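Local coordinates for 2'-5' RNA Ligase (PDB 1IUH), which belongs to the LigT-like phosphoesterases of the 2H clan, a family built from two related alpha-beta lobes, at residues A[56-70]-A[171-183]. Residues are numbered along the deposited sequence; the frame is centred on the assembly and turned at random.
Sequences YLALGHRLARLEAPF and YTVLEKFSLRGEH
Phe177 lays one face of its ring on the Gly60 backbone, a CH-pi contact with Gly60 CA 3.7 Å from the Phe177 ring centroid. With CG turned anti to the carbonyl carbon (chi1 -52°), the same ring presents its CD2-CE2 edge to the face of His61, a T-shaped pair with planes at 79°. At its root, Phe177 CB packs on Ala64 CB. The ring also meets that of Phe157 on the paired strand 150-164, and it projects from the sheet toward helix 53-66. Glu175 OE1 lies at the edge of the His61 ring, near its plane, 3.2 Å from His61 NE2, while Leu57 CD2 rests on Glu175 CB. This is helix-on-sheet packing in a LigT-like alpha-beta lobe: helix 56-66 runs nearly parallel to edge strand 175-178, axes 7.6 Å apart at 20°. Past the strand, backbone bonds take over. Arg180 N gives a fairly straight bond to Ala64 O (3.0 Å), whereas Gly181 N reaches Glu67 O at 2.8 Å from above the carbonyl plane. Leu179 inserts among the residues leaving the helix, its CB beside Pro69 CD and its CD1 3.8 Å from Phe70 CE2. Water 1 bridges Leu66 O and His183 N; Glu67 OE1 is salt-bridged to Arg100 of helix 96-113.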
loop_
_atom_site.group_PDB
_atom_site.type_symbol
_atom_site.label_atom_id
_atom_site.label_comp_id
_atom_site.label_asym_id
_atom_site.label_seq_id
_atom_site.Cartn_x
_atom_site.Cartn_y
_atom_site.Cartn_z
ATOM N N TYR A 56 -3.524 13.022 -11.516
ATOM C CA TYR A 56 -3.574 11.766 -10.777
ATOM C C TYR A 56 -5.017 11.159 -10.744
ATOM O O TYR A 56 -5.206 9.936 -10.791
ATOM C CB TYR A 56 -3.000 11.992 -9.386
ATOM C CG TYR A 56 -1.532 12.402 -9.511
ATOM C CD1 TYR A 56 -1.046 13.579 -8.899
ATOM C CD2 TYR A 56 -0.648 11.620 -10.252
ATOM C CE1 TYR A 56 0.251 13.954 -9.023
ATOM C CE2 TYR A 56 0.646 11.971 -10.388
ATOM C CZ TYR A 56 1.123 13.139 -9.779
ATOM O OH TYR A 56 2.465 13.480 -9.901
ATOM N N LEU A 57 -6.026 12.022 -10.699
ATOM C CA LEU A 57 -7.428 11.590 -10.718
ATOM C C LEU A 57 -7.757 10.955 -12.044
ATOM O O LEU A 57 -8.358 9.858 -12.091
ATOM C CB LEU A 57 -8.388 12.779 -10.448
ATOM C CG LEU A 57 -8.352 13.263 -8.974
ATOM C CD1 LEU A 57 -9.148 14.566 -8.776
ATOM C CD2 LEU A 57 -8.909 12.167 -8.024
ATOM N N ALA A 58 -7.341 11.598 -13.127
ATOM C CA ALA A 58 -7.657 11.072 -14.444
ATOM C C ALA A 58 -6.930 9.721 -14.689
ATOM O O ALA A 58 -7.474 8.734 -15.254
ATOM C CB ALA A 58 -7.296 12.121 -15.484
ATOM N N LEU A 59 -5.691 9.684 -14.224
ATOM C CA LEU A 59 -4.921 8.498 -14.329
ATOM C C LEU A 59 -5.659 7.369 -13.614
ATOM O O LEU A 59 -5.757 6.245 -14.134
ATOM C CB LEU A 59 -3.569 8.723 -13.731
ATOM C CG LEU A 59 -2.640 7.505 -13.819
ATOM C CD1 LEU A 59 -2.707 6.864 -15.204
ATOM C CD2 LEU A 59 -1.230 7.960 -13.533
ATOM N N GLY A 60 -6.234 7.664 -12.463
ATOM C CA GLY A 60 -6.948 6.613 -11.732
ATOM C C GLY A 60 -8.166 6.123 -12.523
ATOM O O GLY A 60 -8.384 4.896 -12.693
ATOM N N HIS A 61 -8.970 7.080 -13.030
ATOM C CA HIS A 61 -10.147 6.679 -13.786
ATOM C C HIS A 61 -9.724 5.879 -15.011
ATOM O O HIS A 61 -10.346 4.879 -15.340
ATOM C CB HIS A 61 -11.006 7.892 -14.209
ATOM C CG HIS A 61 -11.492 8.737 -13.071
ATOM N ND1 HIS A 61 -12.435 8.300 -12.153
ATOM C CD2 HIS A 61 -11.182 10.007 -12.717
ATOM C CE1 HIS A 61 -12.690 9.271 -11.292
ATOM N NE2 HIS A 61 -11.940 10.314 -11.613
ATOM N N ARG A 62 -8.672 6.307 -15.689
ATOM C CA ARG A 62 -8.218 5.554 -16.881
ATOM C C ARG A 62 -7.846 4.092 -16.553
ATOM O O ARG A 62 -8.354 3.144 -17.151
ATOM C CB ARG A 62 -7.013 6.231 -17.514
ATOM C CG ARG A 62 -7.355 6.945 -18.739
ATOM C CD ARG A 62 -6.192 7.818 -19.182
ATOM N NE ARG A 62 -5.236 7.062 -19.971
ATOM C CZ ARG A 62 -3.921 7.270 -19.969
ATOM N NH1 ARG A 62 -3.394 8.229 -19.190
ATOM N NH2 ARG A 62 -3.137 6.519 -20.756
ATOM N N LEU A 63 -6.946 3.925 -15.595
ATOM C CA LEU A 63 -6.546 2.604 -15.240
ATOM C C LEU A 63 -7.726 1.804 -14.785
ATOM O O LEU A 63 -7.852 0.644 -15.194
ATOM C CB LEU A 63 -5.495 2.640 -14.151
ATOM C CG LEU A 63 -4.176 2.979 -14.750
ATOM C CD1 LEU A 63 -3.159 2.546 -13.745
ATOM C CD2 LEU A 63 -3.966 2.239 -16.024
ATOM N N ALA A 64 -8.591 2.404 -13.949
ATOM C CA ALA A 64 -9.792 1.678 -13.440
ATOM C C ALA A 64 -10.659 1.085 -14.528
ATOM O O ALA A 64 -11.153 -0.009 -14.352
ATOM C CB ALA A 64 -10.691 2.583 -12.524
ATOM N N ARG A 65 -10.872 1.807 -15.626
ATOM C CA ARG A 65 -11.723 1.282 -16.703
ATOM C C ARG A 65 -11.046 0.238 -17.600
ATOM O O ARG A 65 -11.721 -0.498 -18.309
ATOM C CB ARG A 65 -12.351 2.419 -17.560
ATOM C CG ARG A 65 -11.379 3.340 -18.227
ATOM C CD ARG A 65 -12.114 4.493 -18.947
ATOM N NE ARG A 65 -12.069 4.365 -20.417
ATOM C CZ ARG A 65 -10.943 4.397 -21.154
ATOM N NH1 ARG A 65 -9.727 4.550 -20.575
ATOM N NH2 ARG A 65 -11.027 4.285 -22.483
ATOM N N LEU A 66 -9.729 0.127 -17.528
ATOM C CA LEU A 66 -9.023 -0.838 -18.337
ATOM C C LEU A 66 -8.802 -2.209 -17.655
ATOM O O LEU A 66 -8.601 -3.238 -18.329
ATOM C CB LEU A 66 -7.661 -0.248 -18.707
ATOM C CG LEU A 66 -7.664 1.045 -19.529
ATOM C CD1 LEU A 66 -6.275 1.642 -19.594
ATOM C CD2 LEU A 66 -8.154 0.725 -20.915
ATOM N N GLU A 67 -8.815 -2.246 -16.326
ATOM C CA GLU A 67 -8.539 -3.514 -15.628
ATOM C C GLU A 67 -9.715 -4.030 -14.841
ATOM O O GLU A 67 -10.465 -3.255 -14.254
ATOM C CB GLU A 67 -7.348 -3.353 -14.699
ATOM C CG GLU A 67 -6.103 -2.957 -15.444
ATOM C CD GLU A 67 -5.394 -4.157 -15.973
ATOM O OE1 GLU A 67 -4.896 -4.961 -15.163
ATOM O OE2 GLU A 67 -5.332 -4.323 -17.187
ATOM N N ALA A 68 -9.884 -5.347 -14.887
ATOM C CA ALA A 68 -10.955 -6.037 -14.174
ATOM C C ALA A 68 -10.636 -6.385 -12.678
ATOM O O ALA A 68 -9.510 -6.424 -12.266
ATOM C CB ALA A 68 -11.282 -7.318 -14.926
ATOM N N PRO A 69 -11.678 -6.585 -11.857
ATOM C CA PRO A 69 -11.512 -6.949 -10.446
ATOM C C PRO A 69 -10.713 -8.244 -10.531
ATOM O O PRO A 69 -10.890 -9.004 -11.438
ATOM C CB PRO A 69 -12.946 -7.199 -10.003
ATOM C CG PRO A 69 -13.683 -6.091 -10.775
ATOM C CD PRO A 69 -13.081 -6.203 -12.137
ATOM N N PHE A 70 -9.805 -8.490 -9.608
ATOM C CA PHE A 70 -8.998 -9.709 -9.668
ATOM C C PHE A 70 -8.863 -10.271 -8.236
ATOM O O PHE A 70 -9.049 -9.519 -7.287
ATOM C CB PHE A 70 -7.629 -9.359 -10.248
ATOM C CG PHE A 70 -6.891 -8.288 -9.474
ATOM C CD1 PHE A 70 -6.149 -8.622 -8.354
ATOM C CD2 PHE A 70 -6.927 -6.915 -9.904
ATOM C CE1 PHE A 70 -5.412 -7.615 -7.640
ATOM C CE2 PHE A 70 -6.199 -5.894 -9.206
ATOM C CZ PHE A 70 -5.423 -6.268 -8.052
ATOM N N TYR A 171 -4.799 9.854 7.006
ATOM C CA TYR A 171 -5.160 9.619 5.599
ATOM C C TYR A 171 -6.514 10.259 5.173
ATOM O O TYR A 171 -7.482 10.235 5.917
ATOM C CB TYR A 171 -5.233 8.085 5.306
ATOM C CG TYR A 171 -3.904 7.301 5.330
ATOM C CD1 TYR A 171 -2.673 7.975 5.355
ATOM C CD2 TYR A 171 -3.876 5.886 5.429
ATOM C CE1 TYR A 171 -1.469 7.324 5.496
ATOM C CE2 TYR A 171 -2.609 5.181 5.586
ATOM C CZ TYR A 171 -1.417 5.933 5.633
ATOM O OH TYR A 171 -0.176 5.374 5.940
ATOM N N THR A 172 -6.563 10.853 3.986
ATOM C CA THR A 172 -7.805 11.362 3.427
ATOM C C THR A 172 -7.875 10.815 2.008
ATOM O O THR A 172 -6.978 11.051 1.203
ATOM C CB THR A 172 -7.867 12.873 3.296
ATOM O OG1 THR A 172 -7.741 13.501 4.585
ATOM C CG2 THR A 172 -9.190 13.252 2.682
ATOM N N VAL A 173 -8.943 10.066 1.722
ATOM C CA VAL A 173 -9.165 9.473 0.407
ATOM C C VAL A 173 -9.700 10.533 -0.558
ATOM O O VAL A 173 -10.833 10.950 -0.388
ATOM C CB VAL A 173 -10.233 8.329 0.491
ATOM C CG1 VAL A 173 -10.619 7.839 -0.969
ATOM C CG2 VAL A 173 -9.738 7.226 1.384
ATOM N N LEU A 174 -8.930 10.972 -1.557
ATOM C CA LEU A 174 -9.422 11.973 -2.473
ATOM C C LEU A 174 -10.342 11.319 -3.394
ATOM O O LEU A 174 -11.259 11.919 -3.831
ATOM C CB LEU A 174 -8.321 12.603 -3.275
ATOM C CG LEU A 174 -7.259 13.157 -2.331
ATOM C CD1 LEU A 174 -6.258 13.990 -3.123
ATOM C CD2 LEU A 174 -7.944 14.004 -1.239
ATOM N N GLU A 175 -10.078 10.073 -3.739
ATOM C CA GLU A 175 -10.983 9.363 -4.606
ATOM C C GLU A 175 -10.801 7.875 -4.659
ATOM O O GLU A 175 -9.704 7.405 -4.494
ATOM C CB GLU A 175 -10.974 9.905 -6.034
ATOM C CG GLU A 175 -12.404 10.434 -6.264
ATOM C CD GLU A 175 -12.885 10.244 -7.643
ATOM O OE1 GLU A 175 -12.385 10.971 -8.525
ATOM O OE2 GLU A 175 -13.747 9.381 -7.856
ATOM N N LYS A 176 -11.914 7.166 -4.846
ATOM C CA LYS A 176 -11.954 5.731 -4.979
ATOM C C LYS A 176 -12.251 5.444 -6.458
ATOM O O LYS A 176 -12.912 6.228 -7.123
ATOM C CB LYS A 176 -13.053 5.160 -4.098
ATOM C CG LYS A 176 -12.757 5.244 -2.643
ATOM C CD LYS A 176 -13.944 4.761 -1.843
ATOM C CE LYS A 176 -13.479 4.020 -0.527
ATOM N NZ LYS A 176 -14.171 4.450 0.769
ATOM N N PHE A 177 -11.728 4.344 -6.985
ATOM C CA PHE A 177 -11.917 3.983 -8.400
ATOM C C PHE A 177 -12.356 2.515 -8.468
ATOM O O PHE A 177 -11.840 1.652 -7.752
ATOM C CB PHE A 177 -10.596 4.179 -9.192
ATOM C CG PHE A 177 -9.945 5.552 -9.021
ATOM C CD1 PHE A 177 -8.918 5.746 -8.087
ATOM C CD2 PHE A 177 -10.301 6.615 -9.844
ATOM C CE1 PHE A 177 -8.259 6.947 -7.985
ATOM C CE2 PHE A 177 -9.648 7.835 -9.762
ATOM C CZ PHE A 177 -8.622 8.007 -8.836
ATOM N N SER A 178 -13.322 2.212 -9.314
ATOM C CA SER A 178 -13.768 0.838 -9.377
ATOM C C SER A 178 -13.218 0.062 -10.564
ATOM O O SER A 178 -13.286 0.520 -11.677
ATOM C CB SER A 178 -15.308 0.812 -9.360
ATOM O OG SER A 178 -15.760 1.434 -8.162
ATOM N N LEU A 179 -12.643 -1.105 -10.326
ATOM C CA LEU A 179 -12.140 -1.843 -11.440
ATOM C C LEU A 179 -13.386 -2.230 -12.265
ATOM O O LEU A 179 -14.319 -2.815 -11.771
ATOM C CB LEU A 179 -11.327 -3.050 -10.958
ATOM C CG LEU A 179 -10.038 -2.656 -10.194
ATOM C CD1 LEU A 179 -9.336 -3.874 -9.602
ATOM C CD2 LEU A 179 -9.078 -1.871 -11.156
ATOM N N ARG A 180 -13.381 -1.866 -13.536
ATOM C CA ARG A 180 -14.506 -2.132 -14.407
ATOM C C ARG A 180 -13.998 -2.624 -15.781
ATOM O O ARG A 180 -14.774 -2.802 -16.689
ATOM C CB ARG A 180 -15.294 -0.810 -14.541
ATOM C CG ARG A 180 -16.729 -0.919 -14.977
ATOM C CD ARG A 180 -17.859 -0.521 -13.923
ATOM N NE ARG A 180 -19.211 -0.473 -14.567
ATOM C CZ ARG A 180 -19.755 -1.471 -15.297
ATOM N NH1 ARG A 180 -19.095 -2.622 -15.490
ATOM N NH2 ARG A 180 -20.955 -1.331 -15.869
ATOM N N GLY A 181 -12.683 -2.814 -15.916
ATOM C CA GLY A 181 -12.093 -3.257 -17.173
ATOM C C GLY A 181 -12.560 -4.601 -17.701
ATOM O O GLY A 181 -13.009 -5.440 -16.902
ATOM N N GLU A 182 -12.493 -4.791 -19.036
ATOM C CA GLU A 182 -12.909 -6.055 -19.680
ATOM C C GLU A 182 -11.774 -7.035 -19.556
ATOM O O GLU A 182 -12.004 -8.206 -19.354
ATOM C CB GLU A 182 -13.175 -5.909 -21.188
ATOM C CG GLU A 182 -14.398 -5.110 -21.578
ATOM C CD GLU A 182 -15.705 -5.646 -20.961
ATOM O OE1 GLU A 182 -15.848 -6.884 -20.791
ATOM O OE2 GLU A 182 -16.587 -4.803 -20.682
ATOM N N HIS A 183 -10.551 -6.542 -19.695
ATOM C CA HIS A 183 -9.386 -7.383 -19.602
ATOM C C HIS A 183 -9.467 -8.254 -18.341
ATOM O O HIS A 183 -9.502 -9.501 -18.465
ATOM C CB HIS A 183 -8.120 -6.510 -19.610
ATOM C CG HIS A 183 -6.854 -7.295 -19.509
ATOM N ND1 HIS A 183 -6.271 -7.608 -18.297
ATOM C CD2 HIS A 183 -6.155 -7.973 -20.448
ATOM C CE1 HIS A 183 -5.281 -8.455 -18.496
ATOM N NE2 HIS A 183 -5.192 -8.696 -19.791
HETATM O O HOH W 1 -9.759 -3.578 -20.491
#